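Long-range contact in ribosomal RNA small subunit methyltransferase E (Bacillus subtilis, PDB 1VHK), which probably methylates the N3 position of a specific uridine in 16S rRNA of the assembled small ribosomal subunit, with S-adenosyl-L-methionine as methyl donor: residues K101-G106 against S145-V150. Residues are numbered along the deposited sequence; the frame is centred on the assembly and turned at random.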
# COMPACT_ATOMS: atom_id res chain seq x y z
N LYS A 101 -0.23 -6.42 -2.29
CA LYS A 101 -0.37 -4.96 -2.05
C LYS A 101 0.40 -4.19 -3.09
O LYS A 101 -0.14 -3.26 -3.72
CB LYS A 101 -0.08 -4.62 -0.61
CG LYS A 101 -0.54 -5.71 0.34
CD LYS A 101 -1.80 -5.41 1.07
CE LYS A 101 -2.71 -6.62 1.24
NZ LYS A 101 -3.95 -6.42 0.41
N GLY A 102 1.60 -4.70 -3.43
CA GLY A 102 2.43 -4.19 -4.45
C GLY A 102 1.68 -3.95 -5.74
O GLY A 102 1.95 -2.95 -6.44
N THR A 103 0.88 -4.92 -6.21
CA THR A 103 0.10 -4.70 -7.42
C THR A 103 -0.95 -3.60 -7.14
O THR A 103 -1.05 -2.64 -7.92
CB THR A 103 -0.57 -5.99 -7.94
OG1 THR A 103 0.43 -7.00 -8.12
CG2 THR A 103 -1.26 -5.77 -9.29
N GLU A 104 -1.68 -3.70 -6.03
CA GLU A 104 -2.67 -2.66 -5.73
C GLU A 104 -1.95 -1.29 -5.88
O GLU A 104 -2.43 -0.44 -6.61
CB GLU A 104 -3.33 -2.72 -4.38
CG GLU A 104 -3.80 -4.00 -3.77
CD GLU A 104 -4.37 -3.96 -2.37
OE1 GLU A 104 -5.04 -2.99 -1.96
OE2 GLU A 104 -4.20 -4.95 -1.60
N LEU A 105 -0.77 -1.10 -5.28
CA LEU A 105 -0.04 0.11 -5.36
C LEU A 105 0.66 0.48 -6.65
O LEU A 105 1.42 1.48 -6.65
CB LEU A 105 0.92 0.26 -4.16
CG LEU A 105 0.17 0.29 -2.82
CD1 LEU A 105 1.09 -0.12 -1.69
CD2 LEU A 105 -0.47 1.65 -2.56
N GLY A 106 0.50 -0.21 -7.76
CA GLY A 106 1.10 0.15 -9.01
C GLY A 106 2.39 -0.47 -9.43
O GLY A 106 2.90 -0.09 -10.52
N SER A 145 -7.93 -3.95 -8.36
CA SER A 145 -7.45 -2.59 -8.22
C SER A 145 -7.60 -1.76 -9.48
O SER A 145 -7.17 -0.60 -9.50
CB SER A 145 -6.00 -2.56 -7.76
OG SER A 145 -5.18 -3.18 -8.72
N TYR A 146 -8.11 -2.37 -10.53
CA TYR A 146 -8.37 -1.69 -11.79
C TYR A 146 -7.09 -1.29 -12.48
O TYR A 146 -6.98 -0.19 -13.01
CB TYR A 146 -9.29 -0.47 -11.57
CG TYR A 146 -10.74 -0.86 -11.49
CD1 TYR A 146 -11.73 -0.07 -12.03
CD2 TYR A 146 -11.12 -2.09 -10.97
CE1 TYR A 146 -13.05 -0.45 -12.01
CE2 TYR A 146 -12.44 -2.49 -10.96
CZ TYR A 146 -13.41 -1.66 -11.47
OH TYR A 146 -14.73 -2.06 -11.40
N ARG A 147 -6.12 -2.19 -12.45
CA ARG A 147 -4.87 -1.94 -13.17
C ARG A 147 -5.17 -2.14 -14.66
O ARG A 147 -6.19 -2.74 -15.01
CB ARG A 147 -3.79 -2.92 -12.70
CG ARG A 147 -3.16 -2.64 -11.38
CD ARG A 147 -2.26 -1.41 -11.40
NE ARG A 147 -1.03 -1.62 -12.14
CZ ARG A 147 0.02 -2.31 -11.72
NH1 ARG A 147 0.03 -2.87 -10.52
NH2 ARG A 147 1.06 -2.43 -12.52
N ASN A 148 -4.36 -1.55 -15.53
CA ASN A 148 -4.49 -1.68 -16.96
C ASN A 148 -3.55 -2.78 -17.46
O ASN A 148 -3.52 -3.04 -18.66
CB ASN A 148 -4.17 -0.39 -17.69
CG ASN A 148 -5.23 0.68 -17.44
OD1 ASN A 148 -5.25 1.23 -16.34
ND2 ASN A 148 -6.09 0.94 -18.43
N GLU A 149 -2.80 -3.37 -16.54
CA GLU A 149 -1.85 -4.40 -16.78
C GLU A 149 -1.69 -5.29 -15.53
O GLU A 149 -1.84 -4.82 -14.42
CB GLU A 149 -0.44 -3.86 -17.11
CG GLU A 149 0.37 -3.45 -15.90
CD GLU A 149 1.86 -3.55 -15.98
OE1 GLU A 149 2.47 -2.99 -16.92
OE2 GLU A 149 2.48 -4.19 -15.09
N VAL A 150 -1.26 -6.52 -15.77
CA VAL A 150 -0.97 -7.48 -14.71
C VAL A 150 0.54 -7.57 -14.53
O VAL A 150 1.29 -7.87 -15.47
CB VAL A 150 -1.51 -8.87 -15.11
CG1 VAL A 150 -1.14 -9.89 -14.05
CG2 VAL A 150 -3.02 -8.78 -15.35
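The guanidinium of R147 reaches across to the C-terminal end of a helix and bonds a carbonyl there that the helix already uses: T103 O takes NH1 of R147 at 2.8 Å as well as the backbone N of G106 at 2.9 Å. The arginine bond is bent, 135° at the hydrogen, and the donor sits a little off the carbonyl plane. G106, with positive phi, is the C' residue of the Schellman motif that closes this helix, so R147 binds to the cap itself. One face of its guanidinium lies against the G106 backbone, with R147 CZ 3.8 Å from G106 C, while E149 O comes over the opposite face. Bends at chi2 and chi3, -70° and -72°, fold the chain back so that NH1 also meets T103 CG2. R147 NE forms a salt bridge with E78; R147 NH2 donates to A107 O and makes a longer salt bridge, 3.4 Å, to E149 OE2. A leucine in place of R147 would probably cost T103 O its side-chain donor, leaving the G106 bond, and E78 without this charged mate. Nearby, S145 sets its CB 3.9 Å from E104 CA, its OG bonded to A141 O in the preceding helix. E104 directs its carboxylate elsewhere, to K101 and to R235 and T238 of the second subunit. Y146 adopts positive phi in a Schellman motif of its own, so two helix ends meet here. Thus the turn leaving helix 94-104 toward strand 109-113 is buried against the loop that joins helix 131-144 to strand 152-153, all within the SPOUT-clan methyltransferase domain, with T103 packed on A138, A141 and A142 of helix 131-144.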